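Local coordinates for putative uncharacterized protein (Leishmania major, PDB 3M3I) that is of unknown function but belongs to the DUF985 family of the cupin superfamily, and forms a two-subunit assembly in the crystal, at residues E41-A46 and H58-I63; L75-S80 and D186-T191; D81-Y86 and L145-V150; H95-D100 and P126-Y131. All blocks are in the same frame, centred on the assembly; numbering follows the deposited sequence.

All four contacts belong to the cupin fold, and each pairs neighbouring antiparallel strands within one of two beta layers of the chain. Contact 1 comes first and closes before the others open; contact 4 is nested inside contact 3, which in turn lies within the long loop closed by contact 2. Contacts 1 and 3 belong to one curled antiparallel sheet, with centres about 16 Å apart, and both meet the second subunit. Contacts 2 and 4 join outermost strands of a five-stranded sheet to their neighbours and touch through Arg77 and Tyr128, their centres about 14 Å apart. Contacts 3 and 4 touch where Val96 meets Tyr148 and Val150, consistent with two sheets facing each other in a cupin barrel.

Contact 1: residues E41-A46 and H58-I63; sequences EVVRSA and HAYTTI
Glu41 faces Ile63 in an antiparallel beta ladder between strands 38-44 and 56-67 of the curled cupin sheet, and a beta bulge interrupts the ladder before Arg44 meets Thr61. Both are non-hydrogen-bonded pairs on the same sheet face; Val42 and Val43 lie between them on one strand, Thr62 alone on the other. Val42 N gives a weak bond to Thr62 O, and Val42 CB rests 3.4 Å from Thr62 OG1, a hydroxyl that is itself bonded to Gln147 of the second subunit. Val43 O accepts Thr62 N at 3.0 Å, nearly along the C=O axis. Val43 CG2, between the backbone N and the carbonyl carbon, reaches the edge of the Tyr60 ring, 3.5 Å from Tyr60 CE1, and also touches Thr62 CG2. Arg44 lies alongside Thr61, Arg44 CG to Thr61 CG2 3.5 Å, and beyond CG its chain bends at chi2 and chi3, with the guanidinium meeting His58. His58 CE1 sits over one guanidinium face, offset toward the rim, with the two planes 57° apart. Ser45 N donates to Tyr60 O and also lies over the centre of the Tyr60 ring, whose OH bonds Asp81 of the second subunit. Beside it, Ser45 CB packs on Tyr60 CE2. The carbonyl of Ser45 meets the edge of the His58 ring, Ser45 O lying 2.9 Å from His58 CD2, near the ring plane.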
loop_
_atom_site.group_PDB
_atom_site.type_symbol
_atom_site.label_atom_id
_atom_site.label_comp_id
_atom_site.label_asym_id
_atom_site.label_seq_id
_atom_site.Cartn_x
_atom_site.Cartn_y
_atom_site.Cartn_z
ATOM N N GLU A 41 4.212 -5.198 12.169
ATOM C CA GLU A 41 4.850 -5.666 10.953
ATOM C C GLU A 41 3.963 -6.719 10.274
ATOM O O GLU A 41 3.257 -7.470 10.936
ATOM C CB GLU A 41 6.251 -6.216 11.263
ATOM C CG GLU A 41 7.206 -5.152 11.814
ATOM C CD GLU A 41 8.619 -5.675 12.104
ATOM O OE1 GLU A 41 9.128 -6.516 11.326
ATOM O OE2 GLU A 41 9.240 -5.233 13.104
ATOM N N VAL A 42 3.974 -6.733 8.945
ATOM C CA VAL A 42 3.196 -7.680 8.171
ATOM C C VAL A 42 4.161 -8.471 7.323
ATOM O O VAL A 42 4.430 -9.621 7.628
ATOM C CB VAL A 42 2.112 -6.977 7.327
ATOM C CG1 VAL A 42 1.156 -7.987 6.730
ATOM C CG2 VAL A 42 1.354 -5.984 8.197
ATOM N N VAL A 43 4.724 -7.851 6.291
ATOM C CA VAL A 43 5.708 -8.532 5.468
ATOM C C VAL A 43 6.966 -7.720 5.261
ATOM O O VAL A 43 6.967 -6.495 5.359
ATOM C CB VAL A 43 5.148 -8.949 4.093
ATOM C CG1 VAL A 43 3.866 -9.756 4.276
ATOM C CG2 VAL A 43 4.918 -7.737 3.212
ATOM N N ARG A 44 8.025 -8.463 4.960
ATOM C CA ARG A 44 9.347 -7.953 4.665
ATOM C C ARG A 44 9.900 -8.727 3.443
ATOM O O ARG A 44 10.086 -9.936 3.506
ATOM C CB ARG A 44 10.238 -8.148 5.906
ATOM C CG ARG A 44 10.212 -6.951 6.873
ATOM C CD ARG A 44 10.155 -7.317 8.353
ATOM N NE ARG A 44 11.403 -7.897 8.854
ATOM C CZ ARG A 44 12.519 -7.214 9.120
ATOM N NH1 ARG A 44 12.586 -5.897 8.912
ATOM N NH2 ARG A 44 13.587 -7.863 9.586
ATOM N N SER A 45 10.134 -8.032 2.336
ATOM C CA SER A 45 10.740 -8.635 1.134
ATOM C C SER A 45 11.864 -9.629 1.430
ATOM O O SER A 45 12.732 -9.375 2.255
ATOM C CB SER A 45 11.301 -7.535 0.211
ATOM O OG SER A 45 11.915 -8.087 -0.966
ATOM N N ALA A 46 11.847 -10.756 0.727
ATOM C CA ALA A 46 12.942 -11.718 0.781
ATOM C C ALA A 46 14.223 -11.141 0.167
ATOM O O ALA A 46 15.323 -11.517 0.563
ATOM C CB ALA A 46 12.545 -12.993 0.059
ATOM N N HIS A 58 15.852 -4.516 3.056
ATOM C CA HIS A 58 14.831 -5.237 2.307
ATOM C C HIS A 58 14.285 -4.321 1.201
ATOM O O HIS A 58 14.196 -3.108 1.399
ATOM C CB HIS A 58 13.683 -5.669 3.237
ATOM C CG HIS A 58 14.105 -6.632 4.307
ATOM N ND1 HIS A 58 14.426 -6.232 5.587
ATOM C CD2 HIS A 58 14.286 -7.972 4.273
ATOM C CE1 HIS A 58 14.775 -7.295 6.294
ATOM N NE2 HIS A 58 14.697 -8.363 5.519
ATOM N N ALA A 59 13.940 -4.894 0.047
ATOM C CA ALA A 59 13.325 -4.118 -1.026
ATOM C C ALA A 59 12.230 -3.228 -0.457
ATOM O O ALA A 59 12.221 -2.024 -0.683
ATOM C CB ALA A 59 12.751 -5.024 -2.111
ATOM N N TYR A 60 11.309 -3.849 0.275
ATOM C CA TYR A 60 10.239 -3.148 0.968
ATOM C C TYR A 60 9.948 -3.827 2.298
ATOM O O TYR A 60 10.309 -4.977 2.514
ATOM C CB TYR A 60 8.969 -3.131 0.125
ATOM C CG TYR A 60 8.343 -4.497 -0.030
ATOM C CD1 TYR A 60 7.341 -4.927 0.817
ATOM C CD2 TYR A 60 8.769 -5.366 -1.016
ATOM C CE1 TYR A 60 6.789 -6.178 0.684
ATOM C CE2 TYR A 60 8.211 -6.631 -1.153
ATOM C CZ TYR A 60 7.223 -7.029 -0.294
ATOM O OH TYR A 60 6.668 -8.278 -0.427
ATOM N N THR A 61 9.294 -3.082 3.175
ATOM C CA THR A 61 8.742 -3.572 4.418
ATOM C C THR A 61 7.381 -2.918 4.508
ATOM O O THR A 61 7.214 -1.805 4.033
ATOM C CB THR A 61 9.613 -3.178 5.631
ATOM O OG1 THR A 61 9.786 -1.765 5.669
ATOM C CG2 THR A 61 10.996 -3.835 5.570
ATOM N N THR A 62 6.395 -3.614 5.074
ATOM C CA THR A 62 5.037 -3.048 5.210
ATOM C C THR A 62 4.545 -3.171 6.639
ATOM O O THR A 62 5.050 -3.994 7.410
ATOM C CB THR A 62 3.971 -3.723 4.286
ATOM O OG1 THR A 62 3.421 -4.864 4.950
ATOM C CG2 THR A 62 4.553 -4.143 2.937
ATOM N N ILE A 63 3.555 -2.344 6.978
ATOM C CA ILE A 63 2.932 -2.354 8.302
ATOM C C ILE A 63 1.487 -1.904 8.238
ATOM O O ILE A 63 1.066 -1.266 7.291
ATOM C CB ILE A 63 3.662 -1.428 9.318
ATOM C CG1 ILE A 63 3.526 0.041 8.936
ATOM C CG2 ILE A 63 5.144 -1.778 9.446
ATOM C CD1 ILE A 63 3.932 0.987 10.050
#

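Contact 2: residues L75-S80 and D186-T191; sequences LHRLCS and DFEIFT
Arg77 and Glu188, the antiparallel hydrogen-bonded pair of strands 76-77 and 188-189, point their side chains the same way, side by side. Their ends form a salt bridge, Arg77 NH1 to Glu188 OE1 at 2.9 Å, but the guanidinium and carboxylate planes stand 87° apart and the N-H is strongly bent from the oxygen, making the hydrogen bond weak. The oxygen is nonetheless near the guanidinium plane. Phe190 takes one face of the same group: Phe190 CZ sits 3.6 Å above the centre of the Arg77 guanidinium, with ring and guanidinium planes 81° apart. Arg77 CB meets Phe190 CE1 at 3.5 Å, in the plane of the ring. That ring edge runs on along the backbone of Leu75 and His76. Three main-chain bonds hold the strands in register: Arg77 N to Glu188 O, Glu188 N to Arg77 O and, two residues on, Phe190 N to Leu75 O. His76 faces Ile189 on the other side of the sheet, where Ile189 CD1 reaches His76 CB at 3.7 Å. The His76 and Phe187 rings meet obliquely, His76 CD2 to Phe187 CE1 4.0 Å, while His76 ND1 is bonded to His74 O. In the fold, strand 188-189 is outermost and strand 155-159 lies beyond 76-77, with Ile155 touching Leu75, Arg77 and Phe190. Thr191 occupies the N-cap position before helix 192-198, whose Leu195 packs against Leu75 and Phe190.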
loop_
_atom_site.group_PDB
_atom_site.type_symbol
_atom_site.label_atom_id
_atom_site.label_comp_id
_atom_site.label_asym_id
_atom_site.label_seq_id
_atom_site.Cartn_x
_atom_site.Cartn_y
_atom_site.Cartn_z
ATOM N N LEU A 75 6.696 13.975 15.043
ATOM C CA LEU A 75 7.648 14.283 13.981
ATOM C C LEU A 75 8.887 13.373 13.985
ATOM O O LEU A 75 9.640 13.305 14.959
ATOM C CB LEU A 75 8.048 15.764 14.028
ATOM C CG LEU A 75 6.911 16.776 13.781
ATOM C CD1 LEU A 75 7.429 18.198 13.647
ATOM C CD2 LEU A 75 6.107 16.419 12.540
ATOM N N HIS A 76 9.067 12.650 12.889
ATOM C CA HIS A 76 10.209 11.765 12.710
ATOM C C HIS A 76 10.700 11.821 11.257
ATOM O O HIS A 76 10.083 12.465 10.397
ATOM C CB HIS A 76 9.820 10.337 13.082
ATOM C CG HIS A 76 8.740 9.765 12.223
ATOM N ND1 HIS A 76 7.418 10.134 12.348
ATOM C CD2 HIS A 76 8.785 8.867 11.213
ATOM C CE1 HIS A 76 6.694 9.477 11.461
ATOM N NE2 HIS A 76 7.500 8.703 10.757
ATOM N N ARG A 77 11.804 11.154 10.980
ATOM C CA ARG A 77 12.365 11.187 9.650
ATOM C C ARG A 77 12.907 9.811 9.249
ATOM O O ARG A 77 13.444 9.077 10.081
ATOM C CB ARG A 77 13.446 12.265 9.565
ATOM C CG ARG A 77 14.130 12.383 8.211
ATOM C CD ARG A 77 15.537 12.879 8.374
ATOM N NE ARG A 77 15.601 14.323 8.532
ATOM C CZ ARG A 77 16.503 14.974 9.258
ATOM N NH1 ARG A 77 17.428 14.330 9.958
ATOM N NH2 ARG A 77 16.468 16.293 9.296
ATOM N N LEU A 78 12.733 9.477 7.970
ATOM C CA LEU A 78 13.219 8.231 7.400
ATOM C C LEU A 78 14.253 8.612 6.360
ATOM O O LEU A 78 14.562 9.780 6.197
ATOM C CB LEU A 78 12.065 7.443 6.766
ATOM C CG LEU A 78 10.958 6.956 7.710
ATOM C CD1 LEU A 78 9.712 6.527 6.955
ATOM C CD2 LEU A 78 11.437 5.810 8.590
ATOM N N CYS A 79 14.818 7.635 5.679
ATOM C CA CYS A 79 15.689 7.929 4.545
ATOM C C CYS A 79 15.169 7.324 3.233
ATOM O O CYS A 79 15.740 7.562 2.192
ATOM C CB CYS A 79 17.129 7.489 4.841
ATOM S SG CYS A 79 17.542 5.879 4.234
ATOM N N SER A 80 14.077 6.568 3.295
ATOM C CA SER A 80 13.382 6.086 2.113
ATOM C C SER A 80 11.942 6.608 2.101
ATOM O O SER A 80 11.441 7.056 3.125
ATOM C CB SER A 80 13.391 4.561 2.101
ATOM O OG SER A 80 14.710 4.068 2.217
ATOM N N ASP A 186 17.663 3.773 10.477
ATOM C CA ASP A 186 17.251 4.948 9.697
ATOM C C ASP A 186 16.069 5.727 10.308
ATOM O O ASP A 186 15.421 6.535 9.623
ATOM C CB ASP A 186 16.822 4.497 8.299
ATOM C CG ASP A 186 17.807 3.560 7.661
ATOM O OD1 ASP A 186 18.999 3.837 7.756
ATOM O OD2 ASP A 186 17.398 2.554 7.046
ATOM N N PHE A 187 15.767 5.479 11.578
ATOM C CA PHE A 187 14.619 6.088 12.240
ATOM C C PHE A 187 15.145 7.137 13.175
ATOM O O PHE A 187 15.889 6.826 14.134
ATOM C CB PHE A 187 13.857 5.010 12.978
ATOM C CG PHE A 187 12.658 5.499 13.738
ATOM C CD1 PHE A 187 11.491 5.857 13.070
ATOM C CD2 PHE A 187 12.672 5.546 15.134
ATOM C CE1 PHE A 187 10.385 6.276 13.770
ATOM C CE2 PHE A 187 11.567 5.968 15.835
ATOM C CZ PHE A 187 10.417 6.331 15.159
ATOM N N GLU A 188 14.817 8.388 12.865
ATOM C CA GLU A 188 15.219 9.530 13.674
ATOM C C GLU A 188 13.969 10.175 14.245
ATOM O O GLU A 188 13.050 10.464 13.513
ATOM C CB GLU A 188 16.028 10.547 12.851
ATOM C CG GLU A 188 16.403 11.825 13.625
ATOM C CD GLU A 188 17.630 12.546 13.076
ATOM O OE1 GLU A 188 18.021 12.281 11.916
ATOM O OE2 GLU A 188 18.206 13.400 13.808
ATOM N N ILE A 189 13.935 10.374 15.557
ATOM C CA ILE A 189 12.793 11.015 16.204
ATOM C C ILE A 189 13.267 12.374 16.707
ATOM O O ILE A 189 14.427 12.542 17.046
ATOM C CB ILE A 189 12.205 10.133 17.331
ATOM C CG1 ILE A 189 10.854 10.659 17.806
ATOM C CG2 ILE A 189 13.153 10.062 18.538
ATOM C CD1 ILE A 189 9.737 10.480 16.794
ATOM N N PHE A 190 12.374 13.352 16.716
ATOM C CA PHE A 190 12.734 14.715 17.035
ATOM C C PHE A 190 12.010 15.160 18.306
ATOM O O PHE A 190 11.086 14.482 18.761
ATOM C CB PHE A 190 12.391 15.638 15.851
ATOM C CG PHE A 190 13.113 15.279 14.560
ATOM C CD1 PHE A 190 12.499 14.495 13.600
ATOM C CD2 PHE A 190 14.405 15.718 14.323
ATOM C CE1 PHE A 190 13.151 14.158 12.440
ATOM C CE2 PHE A 190 15.068 15.390 13.153
ATOM C CZ PHE A 190 14.444 14.613 12.209
ATOM N N THR A 191 12.487 16.266 18.884
ATOM C CA THR A 191 11.825 16.994 19.982
ATOM C C THR A 191 11.669 18.469 19.600
ATOM O O THR A 191 12.370 18.961 18.709
ATOM C CB THR A 191 12.634 16.927 21.293
ATOM O OG1 THR A 191 13.897 17.586 21.128
ATOM C CG2 THR A 191 12.838 15.488 21.726
#

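Contact 3: residues D81-Y86 and L145-V150; sequences DETWMY and LLQYTV
Thr83 pairs with Thr149 and Trp84 with Tyr148 in a regular antiparallel ladder of strands 81-87 and 147-150 in the cupin sheet. Five main-chain hydrogen bonds carry it. Glu82 and Val150 exchange two, Val150 N to Glu82 O being 2.7 Å. Trp84 and Tyr148 exchange two more: Trp84 N reaches Tyr148 O at 2.7 Å in a nearly straight bond (176° at the hydrogen), whereas the return bond is more bent. Tyr86 N to Leu146 O completes the set, and several CA-H groups, such as Thr83 CA against Tyr148 O, add close contacts to the same carbonyls. Among side chains the polar link is Thr83 OG1 to Thr149 OG1 at 2.7 Å. In both threonines OG1 is anti to the carbonyl carbon (chi1 -63° and -66°), and this turns the two hydroxyls toward each other. Trp84 NE1 makes a weak bond to Glu82 OE1 on its own strand. Apolar contacts include Trp84 CD1 against Val150 CG2 at 3.8 Å, Tyr86 CD1 against Leu146 CD2, and Thr83 CG2 against Gln147 CG at 3.8 Å. Met85 lies alongside Gln147, Met85 SD 4.1 Å from Gln147 CG. The chemistry differs by face. The face of Trp84, Tyr148 and Val150, against Phe156 and Leu94, is aromatic and aliphatic apart from Glu82, whose buried carboxylate takes that weak indole bond. The face of Thr83, Met85, Gln147 and Thr149 mixes hydroxyl, amide and thioether groups and takes part in the dimer interface: Gln147 bonds Ser175 of the second subunit, and Met85 packs on Met85 there.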
loop_
_atom_site.group_PDB
_atom_site.type_symbol
_atom_site.label_atom_id
_atom_site.label_comp_id
_atom_site.label_asym_id
_atom_site.label_seq_id
_atom_site.Cartn_x
_atom_site.Cartn_y
_atom_site.Cartn_z
ATOM N N ASP A 81 11.297 6.549 0.932
ATOM C CA ASP A 81 9.891 6.944 0.770
ATOM C C ASP A 81 8.990 6.031 1.580
ATOM O O ASP A 81 9.267 4.842 1.715
ATOM C CB ASP A 81 9.422 6.812 -0.686
ATOM C CG ASP A 81 10.152 7.716 -1.644
ATOM O OD1 ASP A 81 10.086 7.428 -2.854
ATOM O OD2 ASP A 81 10.776 8.708 -1.219
ATOM N N GLU A 82 7.893 6.580 2.082
ATOM C CA GLU A 82 6.880 5.788 2.751
ATOM C C GLU A 82 5.486 6.093 2.185
ATOM O O GLU A 82 5.036 7.239 2.187
ATOM C CB GLU A 82 6.916 6.063 4.242
ATOM C CG GLU A 82 5.902 5.242 5.010
ATOM C CD GLU A 82 5.965 5.465 6.501
ATOM O OE1 GLU A 82 6.105 6.632 6.931
ATOM O OE2 GLU A 82 5.858 4.463 7.230
ATOM N N THR A 83 4.806 5.051 1.723
ATOM C CA THR A 83 3.520 5.200 1.055
ATOM C C THR A 83 2.401 4.789 2.005
ATOM O O THR A 83 2.444 3.698 2.572
ATOM C CB THR A 83 3.459 4.349 -0.258
ATOM O OG1 THR A 83 4.451 4.811 -1.188
ATOM C CG2 THR A 83 2.104 4.449 -0.897
ATOM N N TRP A 84 1.405 5.665 2.144
ATOM C CA TRP A 84 0.284 5.514 3.080
ATOM C C TRP A 84 -1.038 5.221 2.363
ATOM O O TRP A 84 -1.488 6.044 1.599
ATOM C CB TRP A 84 0.114 6.823 3.850
ATOM C CG TRP A 84 1.245 7.115 4.742
ATOM C CD1 TRP A 84 2.526 7.400 4.378
ATOM C CD2 TRP A 84 1.209 7.160 6.168
ATOM N NE1 TRP A 84 3.297 7.611 5.490
ATOM C CE2 TRP A 84 2.516 7.464 6.606
ATOM C CE3 TRP A 84 0.203 6.961 7.118
ATOM C CZ2 TRP A 84 2.846 7.573 7.947
ATOM C CZ3 TRP A 84 0.524 7.080 8.457
ATOM C CH2 TRP A 84 1.843 7.384 8.863
ATOM N N MET A 85 -1.673 4.084 2.656
ATOM C CA MET A 85 -2.914 3.645 1.998
ATOM C C MET A 85 -4.081 3.603 2.983
ATOM O O MET A 85 -4.012 2.864 3.941
ATOM C CB MET A 85 -2.760 2.225 1.452
ATOM C CG MET A 85 -2.310 2.109 0.021
ATOM S SD MET A 85 -0.545 2.148 -0.274
ATOM C CE MET A 85 0.143 1.153 1.048
ATOM N N TYR A 86 -5.156 4.341 2.708
ATOM C CA TYR A 86 -6.340 4.369 3.558
ATOM C C TYR A 86 -7.156 3.046 3.535
ATOM O O TYR A 86 -7.457 2.518 2.476
ATOM C CB TYR A 86 -7.255 5.536 3.155
ATOM C CG TYR A 86 -8.583 5.532 3.882
ATOM C CD1 TYR A 86 -9.653 4.762 3.413
ATOM C CD2 TYR A 86 -8.765 6.272 5.057
ATOM C CE1 TYR A 86 -10.876 4.749 4.073
ATOM C CE2 TYR A 86 -9.998 6.263 5.736
ATOM C CZ TYR A 86 -11.040 5.490 5.239
ATOM O OH TYR A 86 -12.244 5.444 5.891
ATOM N N LEU A 145 -7.004 11.749 -0.094
ATOM C CA LEU A 145 -6.257 10.912 -1.024
ATOM C C LEU A 145 -6.150 9.485 -0.503
ATOM O O LEU A 145 -5.590 9.267 0.561
ATOM C CB LEU A 145 -4.867 11.499 -1.220
ATOM C CG LEU A 145 -4.791 12.905 -1.835
ATOM C CD1 LEU A 145 -3.364 13.481 -1.803
ATOM C CD2 LEU A 145 -5.338 12.920 -3.242
ATOM N N LEU A 146 -6.676 8.510 -1.237
ATOM C CA LEU A 146 -6.636 7.115 -0.813
ATOM C C LEU A 146 -5.225 6.593 -0.628
ATOM O O LEU A 146 -4.991 5.677 0.150
ATOM C CB LEU A 146 -7.338 6.218 -1.820
ATOM C CG LEU A 146 -8.860 6.224 -1.920
ATOM C CD1 LEU A 146 -9.234 5.475 -3.169
ATOM C CD2 LEU A 146 -9.539 5.612 -0.679
ATOM N N GLN A 147 -4.288 7.183 -1.359
ATOM C CA GLN A 147 -2.881 6.806 -1.316
ATOM C C GLN A 147 -2.047 8.091 -1.356
ATOM O O GLN A 147 -2.435 9.060 -1.985
ATOM C CB GLN A 147 -2.595 5.911 -2.527
ATOM C CG GLN A 147 -1.189 5.371 -2.644
ATOM C CD GLN A 147 -0.843 4.884 -4.050
ATOM O OE1 GLN A 147 0.249 5.104 -4.511
ATOM N NE2 GLN A 147 -1.764 4.191 -4.708
ATOM N N TYR A 148 -0.907 8.089 -0.677
ATOM C CA TYR A 148 0.036 9.202 -0.697
ATOM C C TYR A 148 1.395 8.739 -0.180
ATOM O O TYR A 148 1.471 7.904 0.722
ATOM C CB TYR A 148 -0.477 10.365 0.146
ATOM C CG TYR A 148 0.512 11.495 0.254
ATOM C CD1 TYR A 148 0.516 12.540 -0.670
ATOM C CD2 TYR A 148 1.470 11.505 1.258
ATOM C CE1 TYR A 148 1.440 13.581 -0.575
ATOM C CE2 TYR A 148 2.387 12.530 1.355
ATOM C CZ TYR A 148 2.375 13.558 0.440
ATOM O OH TYR A 148 3.300 14.562 0.562
ATOM N N THR A 149 2.459 9.301 -0.762
ATOM C CA THR A 149 3.842 8.912 -0.496
ATOM C C THR A 149 4.636 10.056 0.129
ATOM O O THR A 149 4.754 11.125 -0.455
ATOM C CB THR A 149 4.558 8.455 -1.783
ATOM O OG1 THR A 149 3.961 7.249 -2.248
ATOM C CG2 THR A 149 6.035 8.189 -1.534
ATOM N N VAL A 150 5.191 9.803 1.317
ATOM C CA VAL A 150 5.986 10.788 2.039
ATOM C C VAL A 150 7.415 10.610 1.557
ATOM O O VAL A 150 7.982 9.546 1.745
ATOM C CB VAL A 150 5.897 10.577 3.568
ATOM C CG1 VAL A 150 6.745 11.598 4.300
ATOM C CG2 VAL A 150 4.449 10.663 4.025
#

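Contact 4: residues H95-D100 and P126-Y131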
loop_
_atom_site.group_PDB
_atom_site.type_symbol
_atom_site.label_atom_id
_atom_site.label_comp_id
_atom_site.label_asym_id
_atom_site.label_seq_id
_atom_site.Cartn_x
_atom_site.Cartn_y
_atom_site.Cartn_z
ATOM N N HIS A 95 1.267 15.488 8.308
ATOM C CA HIS A 95 1.942 16.768 8.435
ATOM C C HIS A 95 3.340 16.575 7.885
ATOM O O HIS A 95 4.188 16.016 8.573
ATOM C CB HIS A 95 2.009 17.184 9.911
ATOM C CG HIS A 95 0.667 17.296 10.571
ATOM N ND1 HIS A 95 0.183 18.480 11.082
ATOM C CD2 HIS A 95 -0.286 16.364 10.810
ATOM C CE1 HIS A 95 -1.010 18.271 11.608
ATOM N NE2 HIS A 95 -1.319 16.997 11.447
ATOM N N VAL A 96 3.589 17.031 6.669
ATOM C CA VAL A 96 4.833 16.721 5.961
ATOM C C VAL A 96 5.679 17.978 5.729
ATOM O O VAL A 96 5.267 18.871 4.998
ATOM C CB VAL A 96 4.528 16.064 4.585
ATOM C CG1 VAL A 96 5.806 15.679 3.871
ATOM C CG2 VAL A 96 3.640 14.839 4.752
ATOM N N ILE A 97 6.857 18.056 6.344
ATOM C CA ILE A 97 7.809 19.108 6.007
ATOM C C ILE A 97 8.830 18.486 5.052
ATOM O O ILE A 97 9.555 17.584 5.432
ATOM C CB ILE A 97 8.534 19.689 7.238
ATOM C CG1 ILE A 97 7.543 20.061 8.349
ATOM C CG2 ILE A 97 9.351 20.903 6.818
ATOM C CD1 ILE A 97 8.159 20.130 9.742
ATOM N N LEU A 98 8.862 18.942 3.807
ATOM C CA LEU A 98 9.727 18.335 2.795
ATOM C C LEU A 98 11.122 18.902 2.917
ATOM O O LEU A 98 11.266 20.067 3.222
ATOM C CB LEU A 98 9.200 18.624 1.386
ATOM C CG LEU A 98 7.750 18.272 1.065
ATOM C CD1 LEU A 98 7.372 18.901 -0.277
ATOM C CD2 LEU A 98 7.530 16.760 1.026
ATOM N N LYS A 99 12.137 18.080 2.671
ATOM C CA LYS A 99 13.528 18.546 2.603
ATOM C C LYS A 99 13.732 19.469 1.403
ATOM O O LYS A 99 14.406 20.482 1.502
ATOM C CB LYS A 99 14.484 17.358 2.510
ATOM C CG LYS A 99 15.932 17.688 2.777
ATOM C CD LYS A 99 16.734 16.402 2.881
ATOM C CE LYS A 99 18.148 16.635 3.385
ATOM N NZ LYS A 99 18.831 15.350 3.746
ATOM N N ASP A 100 13.179 19.078 0.261
ATOM C CA ASP A 100 12.934 19.990 -0.867
ATOM C C ASP A 100 11.548 19.645 -1.402
ATOM O O ASP A 100 11.053 18.550 -1.136
ATOM C CB ASP A 100 13.958 19.817 -1.990
ATOM C CG ASP A 100 15.358 19.550 -1.489
ATOM O OD1 ASP A 100 16.179 20.496 -1.451
ATOM O OD2 ASP A 100 15.645 18.386 -1.151
ATOM N N PRO A 126 18.277 26.436 0.710
ATOM C CA PRO A 126 17.879 26.244 2.117
ATOM C C PRO A 126 16.764 25.212 2.258
ATOM O O PRO A 126 15.748 25.327 1.574
ATOM C CB PRO A 126 17.387 27.633 2.554
ATOM C CG PRO A 126 17.244 28.438 1.307
ATOM C CD PRO A 126 18.135 27.839 0.274
ATOM N N LYS A 127 16.957 24.229 3.141
ATOM C CA LYS A 127 16.073 23.042 3.230
ATOM C C LYS A 127 14.878 23.219 4.171
ATOM O O LYS A 127 14.814 24.174 4.947
ATOM C CB LYS A 127 16.862 21.810 3.691
ATOM C CG LYS A 127 18.144 21.536 2.932
ATOM C CD LYS A 127 17.899 21.316 1.447
ATOM C CE LYS A 127 19.147 20.806 0.741
ATOM N NZ LYS A 127 19.090 21.035 -0.722
ATOM N N TYR A 128 13.938 22.283 4.073
ATOM C CA TYR A 128 12.773 22.189 4.964
ATOM C C TYR A 128 11.845 23.411 4.984
ATOM O O TYR A 128 11.319 23.793 6.030
ATOM C CB TYR A 128 13.221 21.775 6.372
ATOM C CG TYR A 128 13.778 20.363 6.384
ATOM C CD1 TYR A 128 12.939 19.269 6.268
ATOM C CD2 TYR A 128 15.138 20.127 6.465
ATOM C CE1 TYR A 128 13.433 17.992 6.253
ATOM C CE2 TYR A 128 15.634 18.846 6.449
ATOM C CZ TYR A 128 14.773 17.784 6.341
ATOM O OH TYR A 128 15.261 16.505 6.328
ATOM N N GLN A 129 11.603 23.980 3.812
ATOM C CA GLN A 129 10.794 25.200 3.713
ATOM C C GLN A 129 9.316 24.969 3.461
ATOM O O GLN A 129 8.507 25.821 3.819
ATOM C CB GLN A 129 11.340 26.118 2.624
ATOM C CG GLN A 129 12.716 26.647 2.927
ATOM C CD GLN A 129 12.968 27.940 2.239
ATOM O OE1 GLN A 129 12.468 28.982 2.660
ATOM N NE2 GLN A 129 13.737 27.894 1.158
ATOM N N VAL A 130 8.965 23.832 2.860
ATOM C CA VAL A 130 7.598 23.594 2.400
ATOM C C VAL A 130 6.807 22.654 3.313
ATOM O O VAL A 130 7.045 21.454 3.343
ATOM C CB VAL A 130 7.580 23.067 0.938
ATOM C CG1 VAL A 130 6.164 22.731 0.492
ATOM C CG2 VAL A 130 8.183 24.104 -0.003
ATOM N N TYR A 131 5.843 23.217 4.036
ATOM C CA TYR A 131 4.919 22.436 4.847
ATOM C C TYR A 131 3.694 22.059 4.009
ATOM O O TYR A 131 3.078 22.913 3.355
ATOM C CB TYR A 131 4.501 23.228 6.092
ATOM C CG TYR A 131 3.444 22.559 6.950
ATOM C CD1 TYR A 131 3.508 21.205 7.259
ATOM C CD2 TYR A 131 2.393 23.288 7.472
ATOM C CE1 TYR A 131 2.542 20.600 8.040
ATOM C CE2 TYR A 131 1.427 22.689 8.258
ATOM C CZ TYR A 131 1.506 21.344 8.536
ATOM O OH TYR A 131 0.540 20.764 9.319
#
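Strand 130-136 forms an outer edge of the five-stranded antiparallel sheet, and its start pairs with the end of strand 92-98, Ile97 facing Tyr131 in a non-hydrogen-bonded pair. Leu98 N donates to Val130 O at 3.1 Å, and Leu98 CD1 meets Val130 CG1 at 4.1 Å. Further out Tyr128 N reaches Lys99 O at 3.2 Å from above the carbonyl plane. Tyr128, in the loop just before strand 130-136, lays its ring against Lys99: Lys99 CA stands over one face, offset toward the rim, in a CH-pi contact, and Lys99 CG rests 3.7 Å from Tyr128 CZ. Ile97 CG2 approaches Tyr128 CD1 at 4.0 Å, the two side chains crossing at about a right angle. Lys127 NZ reaches the syn lone pair of Asp100 OD1 in a 3.0 Å salt bridge. At the other end Tyr131 runs alongside His95, and His95 ND1 makes a weak bond to Tyr131 OH at 2.9 Å; His95 NE2 is held by Ser159. Beyond strand 92-98 lies strand 155-159, where Ile155 touches Ile97 and Tyr128 and Gly153 just before it accepts the Tyr128 hydroxyl, while helix 203-209 packs on His95 and Tyr131.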